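Local coordinates for protein digeranylgeranylglycerophospholipid reductase (Sulfolobus acidocaldarius, PDB 4OPG) that reduces the double bonds of geranylgeranyl chains, using bound FAD, to give the saturated phytanyl lipids of archaeal membranes, at residues A[75-80]-A[201-206]; A[186-191]-A[262-267]. The protein carries 1 engineered substitution. All blocks are in the same frame, centred on the assembly; numbering follows the deposited sequence.

Contact 1: residues A[75-80]-A[201-206]; sequences NGIKLY and DYLRIF. With GRG (geranylgeranyl diphosphate), chain C.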
loop_
_atom_site.group_PDB
_atom_site.type_symbol
_atom_site.label_atom_id
_atom_site.label_comp_id
_atom_site.label_asym_id
_atom_site.label_seq_id
_atom_site.Cartn_x
_atom_site.Cartn_y
_atom_site.Cartn_z
ATOM N N ASN A 75 -8.111 -16.811 8.492
ATOM C CA ASN A 75 -8.688 -17.734 7.524
ATOM C C ASN A 75 -9.774 -17.097 6.665
ATOM O O ASN A 75 -10.353 -17.755 5.801
ATOM C CB ASN A 75 -9.254 -18.963 8.240
ATOM C CG ASN A 75 -8.173 -19.831 8.847
ATOM O OD1 ASN A 75 -7.103 -20.010 8.263
ATOM N ND2 ASN A 75 -8.443 -20.373 10.029
ATOM N N GLY A 76 -10.050 -15.817 6.893
ATOM C CA GLY A 76 -11.052 -15.128 6.103
ATOM C C GLY A 76 -11.438 -13.748 6.593
ATOM O O GLY A 76 -10.929 -13.265 7.605
ATOM N N ILE A 77 -12.348 -13.113 5.859
ATOM C CA ILE A 77 -12.817 -11.771 6.180
ATOM C C ILE A 77 -14.342 -11.706 6.163
ATOM O O ILE A 77 -14.981 -12.168 5.218
ATOM C CB ILE A 77 -12.264 -10.722 5.189
ATOM C CG1 ILE A 77 -10.734 -10.708 5.213
ATOM C CG2 ILE A 77 -12.811 -9.337 5.507
ATOM C CD1 ILE A 77 -10.123 -9.725 4.242
ATOM N N LYS A 78 -14.921 -11.137 7.216
ATOM C CA LYS A 78 -16.357 -10.897 7.253
ATOM C C LYS A 78 -16.663 -9.437 6.926
ATOM O O LYS A 78 -16.192 -8.522 7.607
ATOM C CB LYS A 78 -16.937 -11.280 8.617
ATOM C CG LYS A 78 -16.916 -12.779 8.888
ATOM C CD LYS A 78 -17.662 -13.129 10.165
ATOM C CE LYS A 78 -17.695 -14.633 10.386
ATOM N NZ LYS A 78 -18.448 -15.002 11.620
ATOM N N LEU A 79 -17.442 -9.229 5.870
ATOM C CA LEU A 79 -17.776 -7.891 5.398
ATOM C C LEU A 79 -19.200 -7.513 5.791
ATOM O O LEU A 79 -20.158 -8.178 5.399
ATOM C CB LEU A 79 -17.607 -7.808 3.879
ATOM C CG LEU A 79 -17.820 -6.439 3.231
ATOM C CD1 LEU A 79 -16.729 -5.475 3.659
ATOM C CD2 LEU A 79 -17.866 -6.562 1.715
ATOM N N TYR A 80 -19.335 -6.439 6.563
ATOM C CA TYR A 80 -20.637 -6.023 7.077
ATOM C C TYR A 80 -21.228 -4.861 6.284
ATOM O O TYR A 80 -20.527 -3.914 5.929
ATOM C CB TYR A 80 -20.528 -5.633 8.552
ATOM C CG TYR A 80 -20.252 -6.792 9.485
ATOM C CD1 TYR A 80 -21.260 -7.323 10.278
ATOM C CD2 TYR A 80 -18.985 -7.355 9.573
ATOM C CE1 TYR A 80 -21.015 -8.381 11.133
ATOM C CE2 TYR A 80 -18.730 -8.415 10.424
ATOM C CZ TYR A 80 -19.750 -8.923 11.202
ATOM O OH TYR A 80 -19.504 -9.977 12.051
ATOM N N ASP A 201 -10.358 -15.997 14.135
ATOM C CA ASP A 201 -9.529 -16.270 12.966
ATOM C C ASP A 201 -10.069 -15.534 11.743
ATOM O O ASP A 201 -9.567 -15.703 10.631
ATOM C CB ASP A 201 -9.451 -17.774 12.695
ATOM C CG ASP A 201 -10.816 -18.407 12.496
ATOM O OD1 ASP A 201 -11.796 -17.926 13.104
ATOM O OD2 ASP A 201 -10.911 -19.389 11.732
ATOM N N TYR A 202 -11.092 -14.712 11.957
ATOM C CA TYR A 202 -11.705 -13.947 10.878
ATOM C C TYR A 202 -11.596 -12.445 11.110
ATOM O O TYR A 202 -11.897 -11.950 12.197
ATOM C CB TYR A 202 -13.177 -14.339 10.712
ATOM C CG TYR A 202 -13.394 -15.551 9.835
ATOM C CD1 TYR A 202 -13.777 -15.409 8.506
ATOM C CD2 TYR A 202 -13.212 -16.836 10.330
ATOM C CE1 TYR A 202 -13.974 -16.512 7.697
ATOM C CE2 TYR A 202 -13.406 -17.946 9.528
ATOM C CZ TYR A 202 -13.787 -17.778 8.213
ATOM O OH TYR A 202 -13.982 -18.879 7.412
ATOM N N LEU A 203 -11.164 -11.725 10.081
ATOM C CA LEU A 203 -11.129 -10.271 10.126
ATOM C C LEU A 203 -12.530 -9.715 9.901
ATOM O O LEU A 203 -13.349 -10.335 9.222
ATOM C CB LEU A 203 -10.164 -9.717 9.076
ATOM C CG LEU A 203 -8.710 -10.185 9.153
ATOM C CD1 LEU A 203 -7.881 -9.532 8.057
ATOM C CD2 LEU A 203 -8.118 -9.891 10.521
ATOM N N ARG A 204 -12.809 -8.552 10.476
ATOM C CA ARG A 204 -14.107 -7.912 10.295
ATOM C C ARG A 204 -13.944 -6.541 9.653
ATOM O O ARG A 204 -13.166 -5.714 10.125
ATOM C CB ARG A 204 -14.839 -7.782 11.633
ATOM C CG ARG A 204 -14.984 -9.087 12.395
ATOM C CD ARG A 204 -15.720 -8.877 13.706
ATOM N NE ARG A 204 -15.596 -10.029 14.592
ATOM C CZ ARG A 204 -16.054 -10.065 15.839
ATOM N NH1 ARG A 204 -16.669 -9.008 16.352
ATOM N NH2 ARG A 204 -15.895 -11.156 16.572
ATOM N N ILE A 205 -14.675 -6.312 8.567
ATOM C CA ILE A 205 -14.655 -5.021 7.891
ATOM C C ILE A 205 -16.067 -4.453 7.806
ATOM O O ILE A 205 -16.985 -5.111 7.316
ATOM C CB ILE A 205 -14.046 -5.127 6.480
ATOM C CG1 ILE A 205 -12.555 -5.462 6.572
ATOM C CG2 ILE A 205 -14.244 -3.830 5.711
ATOM C CD1 ILE A 205 -11.841 -5.462 5.237
ATOM N N PHE A 206 -16.236 -3.230 8.299
ATOM C CA PHE A 206 -17.545 -2.591 8.335
ATOM C C PHE A 206 -17.621 -1.428 7.354
ATOM O O PHE A 206 -16.893 -0.444 7.486
ATOM C CB PHE A 206 -17.862 -2.098 9.748
ATOM C CG PHE A 206 -17.719 -3.154 10.808
ATOM C CD1 PHE A 206 -18.781 -3.984 11.126
ATOM C CD2 PHE A 206 -16.524 -3.309 11.493
ATOM C CE1 PHE A 206 -18.652 -4.954 12.103
ATOM C CE2 PHE A 206 -16.390 -4.277 12.472
ATOM C CZ PHE A 206 -17.455 -5.101 12.776
HETATM C C20 GRG C . -6.973 -1.680 7.373
HETATM C C19 GRG C . -5.951 0.208 5.867
HETATM C C18 GRG C . -6.263 -1.253 6.107
HETATM C C17 GRG C . -5.905 -2.181 5.199
HETATM C C16 GRG C . -6.232 -3.637 5.449
HETATM C C14 GRG C . -7.881 -6.028 4.354
HETATM C C13 GRG C . -6.379 -5.850 4.412
HETATM C C15 GRG C . -5.770 -4.476 4.281
HETATM C C12 GRG C . -5.568 -6.910 4.585
HETATM C C11 GRG C . -6.135 -8.303 4.724
HETATM C C9 GRG C . -5.031 -9.289 4.419
HETATM C C8 GRG C . -5.429 -10.664 4.902
HETATM C C10 GRG C . -4.942 -11.173 6.242
HETATM C C7 GRG C . -6.226 -11.416 4.119
HETATM C C6 GRG C . -6.668 -12.806 4.526
HETATM C C5 GRG C . -8.066 -13.096 4.012
HETATM C C3 GRG C . -8.111 -13.202 2.501
HETATM C C4 GRG C . -9.446 -13.079 1.799
HETATM C C2 GRG C . -6.984 -13.409 1.785
HETATM C C1 GRG C . -7.010 -13.507 0.278
HETATM O O1 GRG C . -5.703 -13.768 -0.172
HETATM P PA GRG C . -5.462 -15.178 -0.831
HETATM O O1A GRG C . -4.603 -15.015 -2.061
HETATM O O3A GRG C . -6.871 -15.758 -1.253
HETATM O O2A GRG C . -4.796 -16.091 0.172
HETATM P PB GRG C . -7.125 -17.244 -1.723
HETATM O O1B GRG C . -7.861 -17.219 -3.041
HETATM O O2B GRG C . -5.802 -17.952 -1.897
HETATM O O3B GRG C . -7.963 -17.969 -0.697
#
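The carbonyl O of Leu203 takes a short, nearly straight bond from Lys78 N at 2.7 Å, and the CA-H of Ile77 leans on the same oxygen. Here strands 70-80 and 202-206 run parallel as neighbours in the mixed sheet that walls the isoprenoid pocket. Leu203 N to Gly76 O, Ile205 N to Lys78 O and Tyr80 N to Ile205 O carry the ladder along. At its start Asn75 N reaches Asp201 O, and Asn75 ND2 gives a second bond to Asp201 OD2 at 3.2 Å, on the anti lone pair and close to the amide plane, although the amide and carboxylate planes stand 86° apart. The face with Ile77, Leu79, Leu203 and Ile205 is wholly aliphatic: Leu79 CD1 packs on Ile205 CG2 at 3.6 Å, and Ile77 CG2 meets Ile205 CD1. On the opposite face the Tyr202 ring lies over the backbone of Gly76, where a side chain would collide with Tyr202 CE1; its hydroxyl goes to Asn91. Lys78 sends its extended chain out to a salt bridge with Asp199, its CG brushing Tyr202 CD1 on the way. Further along, the Tyr80 and Phe206 rings point the same way with planes at 32°; CG of Tyr80 sits anti to its carbonyl carbon (chi1 -69°), which swings the ring alongside Phe206, one face toward Phe206 CE1, 3.5 Å from Tyr80 CD2. Back on the aliphatic face, the lipid touches both strands: Ile77 CG1 lies 3.8 Å from geranylgeranyl C5, and Leu203 CD1 meets the methyl C10 at the same distance.

Contact 2: residues A[186-191]-A[262-267]; sequences AYREVL and LLVKGG. With FDA (dihydroflavine-adenine dinucleotide), chain B.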
loop_
_atom_site.group_PDB
_atom_site.type_symbol
_atom_site.label_atom_id
_atom_site.label_comp_id
_atom_site.label_asym_id
_atom_site.label_seq_id
_atom_site.Cartn_x
_atom_site.Cartn_y
_atom_site.Cartn_z
ATOM N N ALA A 186 -5.827 7.165 8.286
ATOM C CA ALA A 186 -6.258 5.979 9.007
ATOM C C ALA A 186 -5.726 6.004 10.431
ATOM O O ALA A 186 -4.650 6.539 10.688
ATOM C CB ALA A 186 -5.807 4.722 8.283
ATOM N N TYR A 187 -6.495 5.432 11.349
ATOM C CA TYR A 187 -6.154 5.431 12.766
ATOM C C TYR A 187 -6.554 4.097 13.377
ATOM O O TYR A 187 -7.587 3.537 13.016
ATOM C CB TYR A 187 -6.853 6.590 13.486
ATOM C CG TYR A 187 -6.668 6.607 14.989
ATOM C CD1 TYR A 187 -5.573 7.239 15.569
ATOM C CD2 TYR A 187 -7.595 6.004 15.831
ATOM C CE1 TYR A 187 -5.404 7.260 16.947
ATOM C CE2 TYR A 187 -7.434 6.018 17.204
ATOM C CZ TYR A 187 -6.338 6.647 17.756
ATOM O OH TYR A 187 -6.179 6.661 19.124
ATOM N N ARG A 188 -5.744 3.583 14.295
ATOM C CA ARG A 188 -6.066 2.315 14.936
ATOM C C ARG A 188 -5.591 2.258 16.379
ATOM O O ARG A 188 -4.691 2.996 16.784
ATOM C CB ARG A 188 -5.466 1.143 14.145
ATOM C CG ARG A 188 -3.937 1.066 14.162
ATOM C CD ARG A 188 -3.429 0.132 15.261
ATOM N NE ARG A 188 -1.979 -0.039 15.236
ATOM C CZ ARG A 188 -1.113 0.811 15.777
ATOM N NH1 ARG A 188 -1.547 1.910 16.381
ATOM N NH2 ARG A 188 0.188 0.568 15.709
ATOM N N GLU A 189 -6.207 1.363 17.143
ATOM C CA GLU A 189 -5.760 1.047 18.490
ATOM C C GLU A 189 -5.725 -0.465 18.669
ATOM O O GLU A 189 -6.474 -1.192 18.016
ATOM C CB GLU A 189 -6.675 1.689 19.536
ATOM C CG GLU A 189 -6.695 3.208 19.501
ATOM C CD GLU A 189 -7.545 3.811 20.603
ATOM O OE1 GLU A 189 -8.306 3.062 21.251
ATOM O OE2 GLU A 189 -7.450 5.036 20.821
ATOM N N VAL A 190 -4.843 -0.940 19.541
ATOM C CA VAL A 190 -4.829 -2.350 19.909
ATOM C C VAL A 190 -5.167 -2.491 21.387
ATOM O O VAL A 190 -4.440 -1.997 22.248
ATOM C CB VAL A 190 -3.467 -3.010 19.621
ATOM C CG1 VAL A 190 -3.441 -4.427 20.173
ATOM C CG2 VAL A 190 -3.184 -3.011 18.127
ATOM N N LEU A 191 -6.282 -3.154 21.673
ATOM C CA LEU A 191 -6.746 -3.311 23.046
ATOM C C LEU A 191 -7.055 -4.764 23.373
ATOM O O LEU A 191 -7.302 -5.572 22.479
ATOM C CB LEU A 191 -7.996 -2.459 23.299
ATOM C CG LEU A 191 -7.960 -0.973 22.939
ATOM C CD1 LEU A 191 -8.487 -0.750 21.528
ATOM C CD2 LEU A 191 -8.754 -0.159 23.950
ATOM N N LEU A 262 -5.380 -0.572 26.877
ATOM C CA LEU A 262 -4.858 -0.107 25.597
ATOM C C LEU A 262 -3.373 -0.431 25.470
ATOM O O LEU A 262 -2.586 -0.119 26.363
ATOM C CB LEU A 262 -5.082 1.398 25.442
ATOM C CG LEU A 262 -4.512 2.054 24.184
ATOM C CD1 LEU A 262 -5.408 1.791 22.986
ATOM C CD2 LEU A 262 -4.313 3.546 24.394
ATOM N N LEU A 263 -2.994 -1.055 24.359
ATOM C CA LEU A 263 -1.598 -1.414 24.129
ATOM C C LEU A 263 -0.891 -0.356 23.285
ATOM O O LEU A 263 0.086 0.247 23.727
ATOM C CB LEU A 263 -1.498 -2.785 23.459
ATOM C CG LEU A 263 -2.151 -3.942 24.222
ATOM C CD1 LEU A 263 -1.751 -5.275 23.616
ATOM C CD2 LEU A 263 -1.791 -3.890 25.698
ATOM N N VAL A 264 -1.383 -0.135 22.070
ATOM C CA VAL A 264 -0.857 0.928 21.219
ATOM C C VAL A 264 -1.987 1.727 20.583
ATOM O O VAL A 264 -3.133 1.277 20.532
ATOM C CB VAL A 264 0.058 0.381 20.098
ATOM C CG1 VAL A 264 1.300 -0.279 20.681
ATOM C CG2 VAL A 264 -0.704 -0.583 19.207
ATOM N N LYS A 265 -1.652 2.917 20.100
ATOM C CA LYS A 265 -2.597 3.771 19.395
ATOM C C LYS A 265 -1.839 4.709 18.471
ATOM O O LYS A 265 -0.666 4.994 18.699
ATOM C CB LYS A 265 -3.454 4.571 20.379
ATOM C CG LYS A 265 -2.660 5.487 21.294
ATOM C CD LYS A 265 -3.582 6.359 22.131
ATOM C CE LYS A 265 -2.791 7.277 23.043
ATOM N NZ LYS A 265 -3.679 8.183 23.820
ATOM N N GLY A 266 -2.507 5.185 17.426
ATOM C CA GLY A 266 -1.890 6.115 16.499
ATOM C C GLY A 266 -2.434 6.002 15.091
ATOM O O GLY A 266 -3.149 5.056 14.762
ATOM N N GLY A 267 -2.090 6.972 14.253
ATOM C CA GLY A 267 -2.568 6.989 12.886
ATOM C C GLY A 267 -1.570 7.563 11.903
ATOM O O GLY A 267 -0.579 8.176 12.297
HETATM P PA FDA B . 7.008 2.488 6.240
HETATM O O1A FDA B . 6.480 3.784 6.726
HETATM O O2A FDA B . 6.567 1.261 7.043
HETATM O O5B FDA B . 8.572 2.582 6.140
HETATM C C5B FDA B . 9.220 3.867 6.105
HETATM C C4B FDA B . 10.489 3.757 6.905
HETATM O O4B FDA B . 11.469 4.683 6.385
HETATM C C3B FDA B . 10.347 4.056 8.399
HETATM O O3B FDA B . 10.984 3.053 9.181
HETATM C C2B FDA B . 11.000 5.435 8.550
HETATM O O2B FDA B . 11.625 5.587 9.821
HETATM C C1B FDA B . 12.055 5.395 7.451
HETATM N N9A FDA B . 12.460 6.704 6.952
HETATM C C8A FDA B . 11.644 7.708 6.502
HETATM N N7A FDA B . 12.287 8.780 6.103
HETATM C C5A FDA B . 13.621 8.457 6.305
HETATM C C6A FDA B . 14.815 9.168 6.076
HETATM N N6A FDA B . 14.857 10.404 5.567
HETATM N N1A FDA B . 15.979 8.554 6.382
HETATM C C2A FDA B . 15.942 7.319 6.887
HETATM N N3A FDA B . 14.882 6.550 7.142
HETATM C C4A FDA B . 13.743 7.179 6.824
HETATM N N1 FDA B . -1.266 -2.515 5.130
HETATM C C2 FDA B . -1.628 -3.833 5.021
HETATM O O2 FDA B . -1.205 -4.546 4.114
HETATM N N3 FDA B . -2.469 -4.320 5.990
HETATM C C4 FDA B . -3.168 -3.588 6.930
HETATM O O4 FDA B . -3.892 -4.154 7.748
HETATM C C4X FDA B . -2.914 -2.196 6.848
HETATM N N5 FDA B . -3.588 -1.342 7.677
HETATM C C5X FDA B . -3.121 -0.053 7.870
HETATM C C6 FDA B . -3.581 0.739 8.919
HETATM C C7 FDA B . -3.099 2.027 9.122
HETATM C C7M FDA B . -3.597 2.829 10.296
HETATM C C8 FDA B . -2.138 2.551 8.242
HETATM C C8M FDA B . -1.580 3.935 8.437
HETATM C C9 FDA B . -1.690 1.770 7.183
HETATM C C9A FDA B . -2.165 0.478 6.995
HETATM N N10 FDA B . -1.718 -0.338 5.936
HETATM C C10 FDA B . -1.971 -1.691 5.970
HETATM C "C1'" FDA B . -0.706 0.154 4.977
HETATM C "C2'" FDA B . 0.703 -0.235 5.423
HETATM O "O2'" FDA B . 0.882 0.088 6.803
HETATM C "C3'" FDA B . 1.736 0.504 4.572
HETATM O "O3'" FDA B . 1.239 0.601 3.242
HETATM C "C4'" FDA B . 3.109 -0.170 4.527
HETATM O "O4'" FDA B . 3.547 -0.478 5.851
HETATM C "C5'" FDA B . 4.129 0.688 3.811
HETATM O "O5'" FDA B . 5.453 0.152 4.006
HETATM P P FDA B . 6.716 1.061 3.724
HETATM O O1P FDA B . 7.934 0.293 4.074
HETATM O O2P FDA B . 6.657 1.685 2.328
HETATM O O3P FDA B . 6.515 2.267 4.741
HETATM O O HOH W 1 1.276 3.576 16.999
#
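Val190 O accepts from Leu263 N at 2.7 Å, while Val190 N donates to Val264 O, so both backbone polar atoms of Val190 are satisfied across this antiparallel pair. Because Leu263 and Val264 both face Val190, the second strand makes a classic beta bulge. Arg188 N and Gly266 O form the next bond, and Gly266 N returns to Arg188 O at 3.2 Å in a more bent geometry. The Arg188 chain bends at chi2 (95°), bringing its guanidinium face under Val264 CG2; NH1 has a weak bond to a water that also donates to Lys265 O, and NE has a weak one to Cys48 O. On the other face, Tyr187 OH donates to the anti lone pair of Glu189 OE2 at 2.7 Å, and Glu189 OE1 is taken by Tyr246. Tyr187 CD1 rests 3.4 Å from Gly266 O, and its OH lies beside Lys265 CB. With an alanine in place of Tyr187, Glu189 OE2 would probably lose this donor and the backbone of Gly266 its cover. At the cofactor end, Ala186 CB touches the flavin methyl C7M at 3.5 Å: a bulged antiparallel sheet edge in the catalytic domain, reaching the FAD site.

In the fold
Both contacts belong to one eight-strand mixed sheet, their centres about 19 Å apart and without direct touch. Contact 1 is an interior parallel pair, flanked by strands 87-97 and 217-221; contact 2 is antiparallel and includes the outermost strand, 261-271, so four of its residues are exposed where contact 1 has none. Strands 183-193 and 202-206 follow each other in the chain, carrying it from contact 2 to contact 1. The chemistry follows place: 75-80/201-206 gives an aliphatic face to the geranylgeranyl pocket and has a polar, aromatic face on its other side, while 186-191/262-267 is held by backbone bonds round a bulge, with a buried arginine on one face, a tyrosine-glutamate pair within one strand on the other, and one alanine methyl meeting the flavin.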